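Local coordinates for protein xyloglucan-specific endo-beta-1,4-glucanase BoGH5A (Bacteroides ovatus, PDB 3ZMR) that hydrolyses internal beta-1,4-glucosidic linkages in the xyloglucan backbone with retention of anomeric configuration, releasing xyloglucan oligosaccharides, at residues 351-359 and 364-374. Sequence-based numbering, arbitrary orientation.
With EDO (1,2-ethanediol), chain F.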
# COMPACT_ATOMS: atom_id res chain seq x y z
N ASN A 351 10.64 -13.50 -24.61
CA ASN A 351 11.90 -12.95 -25.10
C ASN A 351 12.69 -12.27 -24.00
O ASN A 351 12.93 -11.06 -24.05
CB ASN A 351 11.63 -11.94 -26.23
CG ASN A 351 12.91 -11.46 -26.89
OD1 ASN A 351 13.85 -12.24 -27.07
ND2 ASN A 351 12.95 -10.18 -27.27
N PHE A 352 13.11 -13.05 -23.00
CA PHE A 352 13.75 -12.45 -21.81
C PHE A 352 15.18 -11.98 -22.10
O PHE A 352 15.82 -12.41 -23.08
CB PHE A 352 13.76 -13.41 -20.61
CG PHE A 352 14.55 -14.67 -20.85
CD1 PHE A 352 15.93 -14.70 -20.63
CD2 PHE A 352 13.93 -15.82 -21.30
CE1 PHE A 352 16.65 -15.85 -20.87
CE2 PHE A 352 14.65 -16.98 -21.52
CZ PHE A 352 16.02 -16.99 -21.33
N LYS A 353 15.67 -11.09 -21.25
CA LYS A 353 17.05 -10.65 -21.27
C LYS A 353 17.74 -11.28 -20.07
O LYS A 353 17.23 -11.18 -18.95
CB LYS A 353 17.14 -9.14 -21.23
CG LYS A 353 16.43 -8.43 -22.36
CD LYS A 353 17.03 -8.75 -23.72
CE LYS A 353 16.39 -7.93 -24.83
NZ LYS A 353 16.90 -8.39 -26.14
N SER A 354 18.87 -11.94 -20.29
CA SER A 354 19.56 -12.67 -19.24
C SER A 354 20.57 -11.81 -18.46
O SER A 354 21.07 -12.25 -17.41
CB SER A 354 20.28 -13.92 -19.80
OG SER A 354 21.26 -13.51 -20.75
N GLN A 355 20.93 -10.64 -19.02
CA GLN A 355 21.99 -9.81 -18.48
C GLN A 355 21.44 -8.44 -18.08
O GLN A 355 20.36 -8.03 -18.52
CB GLN A 355 23.09 -9.60 -19.52
CG GLN A 355 23.77 -10.92 -19.86
CD GLN A 355 24.75 -10.81 -21.02
OE1 GLN A 355 24.93 -9.75 -21.63
NE2 GLN A 355 25.38 -11.92 -21.34
N TRP A 356 22.22 -7.77 -17.25
CA TRP A 356 21.85 -6.45 -16.71
C TRP A 356 23.10 -5.66 -16.32
O TRP A 356 24.03 -6.22 -15.75
CB TRP A 356 20.94 -6.62 -15.45
CG TRP A 356 20.60 -5.27 -14.88
CD1 TRP A 356 19.54 -4.46 -15.26
CD2 TRP A 356 21.38 -4.50 -13.94
NE1 TRP A 356 19.61 -3.25 -14.61
CE2 TRP A 356 20.71 -3.24 -13.79
CE3 TRP A 356 22.55 -4.73 -13.21
CZ2 TRP A 356 21.23 -2.21 -12.98
CZ3 TRP A 356 23.04 -3.73 -12.39
CH2 TRP A 356 22.36 -2.48 -12.26
N GLY A 357 23.09 -4.36 -16.60
CA GLY A 357 24.02 -3.44 -15.97
C GLY A 357 25.23 -3.07 -16.81
O GLY A 357 25.47 -3.62 -17.88
N ALA A 358 25.99 -2.12 -16.29
CA ALA A 358 27.14 -1.51 -17.02
C ALA A 358 28.16 -2.55 -17.49
O ALA A 358 28.68 -2.45 -18.59
CB ALA A 358 27.82 -0.46 -16.15
N ALA A 359 28.39 -3.57 -16.66
CA ALA A 359 29.36 -4.64 -16.97
C ALA A 359 29.00 -5.41 -18.25
O ALA A 359 29.88 -6.00 -18.89
CB ALA A 359 29.49 -5.60 -15.80
N ASP A 364 23.35 -8.87 -23.78
CA ASP A 364 21.94 -9.28 -23.74
C ASP A 364 21.19 -8.53 -22.67
O ASP A 364 20.53 -9.14 -21.78
CB ASP A 364 21.79 -10.80 -23.58
CG ASP A 364 20.33 -11.28 -23.76
OD1 ASP A 364 19.65 -10.80 -24.71
OD2 ASP A 364 19.86 -12.10 -22.94
N VAL A 365 21.29 -7.19 -22.75
CA VAL A 365 20.68 -6.32 -21.76
C VAL A 365 19.39 -5.69 -22.26
O VAL A 365 19.15 -5.51 -23.48
CB VAL A 365 21.61 -5.22 -21.19
CG1 VAL A 365 22.85 -5.81 -20.51
CG2 VAL A 365 22.04 -4.21 -22.25
N SER A 366 18.58 -5.30 -21.29
CA SER A 366 17.32 -4.62 -21.58
C SER A 366 17.56 -3.20 -22.13
O SER A 366 18.58 -2.59 -21.83
CB SER A 366 16.48 -4.50 -20.31
OG SER A 366 16.31 -5.77 -19.71
N ALA A 367 16.58 -2.68 -22.89
CA ALA A 367 16.60 -1.29 -23.42
C ALA A 367 16.28 -0.22 -22.39
O ALA A 367 16.48 0.97 -22.63
CB ALA A 367 15.63 -1.17 -24.60
N THR A 368 15.75 -0.66 -21.26
CA THR A 368 15.35 0.21 -20.15
C THR A 368 15.84 -0.43 -18.85
O THR A 368 16.38 -1.53 -18.85
CB THR A 368 13.82 0.35 -20.05
OG1 THR A 368 13.22 -0.91 -19.75
CG2 THR A 368 13.23 0.90 -21.35
N GLY A 369 15.64 0.27 -17.75
CA GLY A 369 15.87 -0.27 -16.43
C GLY A 369 17.31 -0.56 -16.06
O GLY A 369 17.57 -1.35 -15.15
N GLN A 370 18.25 0.11 -16.75
CA GLN A 370 19.63 0.05 -16.36
C GLN A 370 19.83 1.08 -15.23
O GLN A 370 18.84 1.64 -14.71
CB GLN A 370 20.56 0.26 -17.58
CG GLN A 370 20.24 -0.68 -18.75
CD GLN A 370 20.28 -2.15 -18.38
OE1 GLN A 370 21.35 -2.71 -18.15
NE2 GLN A 370 19.11 -2.77 -18.25
N GLU A 371 21.06 1.29 -14.81
CA GLU A 371 21.38 2.06 -13.60
C GLU A 371 20.69 3.43 -13.53
O GLU A 371 20.10 3.79 -12.50
CB GLU A 371 22.90 2.23 -13.42
CG GLU A 371 23.68 0.95 -13.04
CD GLU A 371 24.14 0.12 -14.22
OE1 GLU A 371 23.60 0.25 -15.34
OE2 GLU A 371 25.07 -0.69 -14.00
N GLY A 372 20.78 4.20 -14.60
CA GLY A 372 20.20 5.53 -14.57
C GLY A 372 18.68 5.49 -14.41
O GLY A 372 18.09 6.29 -13.69
N ASP A 373 18.03 4.57 -15.10
CA ASP A 373 16.57 4.42 -15.01
C ASP A 373 16.12 4.01 -13.60
O ASP A 373 15.12 4.52 -13.09
CB ASP A 373 16.03 3.40 -16.03
CG ASP A 373 15.93 3.95 -17.45
OD1 ASP A 373 16.31 5.12 -17.73
OD2 ASP A 373 15.47 3.16 -18.32
N ILE A 374 16.86 3.10 -13.00
CA ILE A 374 16.56 2.63 -11.64
C ILE A 374 16.70 3.81 -10.67
O ILE A 374 15.81 4.04 -9.83
CB ILE A 374 17.46 1.46 -11.21
CG1 ILE A 374 17.17 0.24 -12.08
CG2 ILE A 374 17.26 1.16 -9.74
CD1 ILE A 374 18.12 -0.90 -11.81
C1 EDO F . 20.66 -16.43 -22.57
O1 EDO F . 20.73 -15.08 -23.06
C2 EDO F . 21.17 -17.40 -23.63
O2 EDO F . 20.29 -17.35 -24.75
O HOH W 1 16.83 -11.77 -25.61
O HOH W 2 19.61 -7.79 -25.95
O HOH W 3 18.72 -5.80 -18.38
O HOH W 4 23.66 -1.99 -19.44
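In the crossover between barrel strands 331-337 and 391-396 of this GH5 catalytic barrel, the chain doubles back on itself, and residues 351-359 meet 364-374 chiefly through side chains bonded to backbone. The indole of Trp356 lies against the start of helix 371-379: its NE1 donates nearly straight to Gly369 O (2.8 Å), and that oxygen sits exactly in the ring plane. Ile374 CD1 packs against Trp356 CZ2 at 3.6 Å. Gln370, the N-cap residue, places OE1 over one ring face, offset toward the rim, with its amide tilted against the indole. Its chain folds back at chi2 (-57°), bringing OE1 to Gly357 N (2.9 Å), while NE2 bonds to Thr368 O and a water that also joins Gln355 O to Ser366 N. Next along, Glu371 OE2 takes Ala358 N on its syn lone pair, 2.9 Å away. At the other end Asp364 OD2 receives Ser354 N almost straight (2.8 Å, 173°), though from 44° out of the carboxylate plane; Gln355 OE1 in return accepts Asp364 N at 2.8 Å. Lys353 NZ and Asp364 OD1 form a long salt bridge (3.9 Å), which a bridging water supplements. Tyr419, edge-to-face, and Phe343 also meet the indole. The in-plane NE1 bond would thus restrain indole rotation, while the Gly357 N and Ala358 N bonds tie this chain to the helix start; the solvent-bridged ion pair is probably a weaker tie.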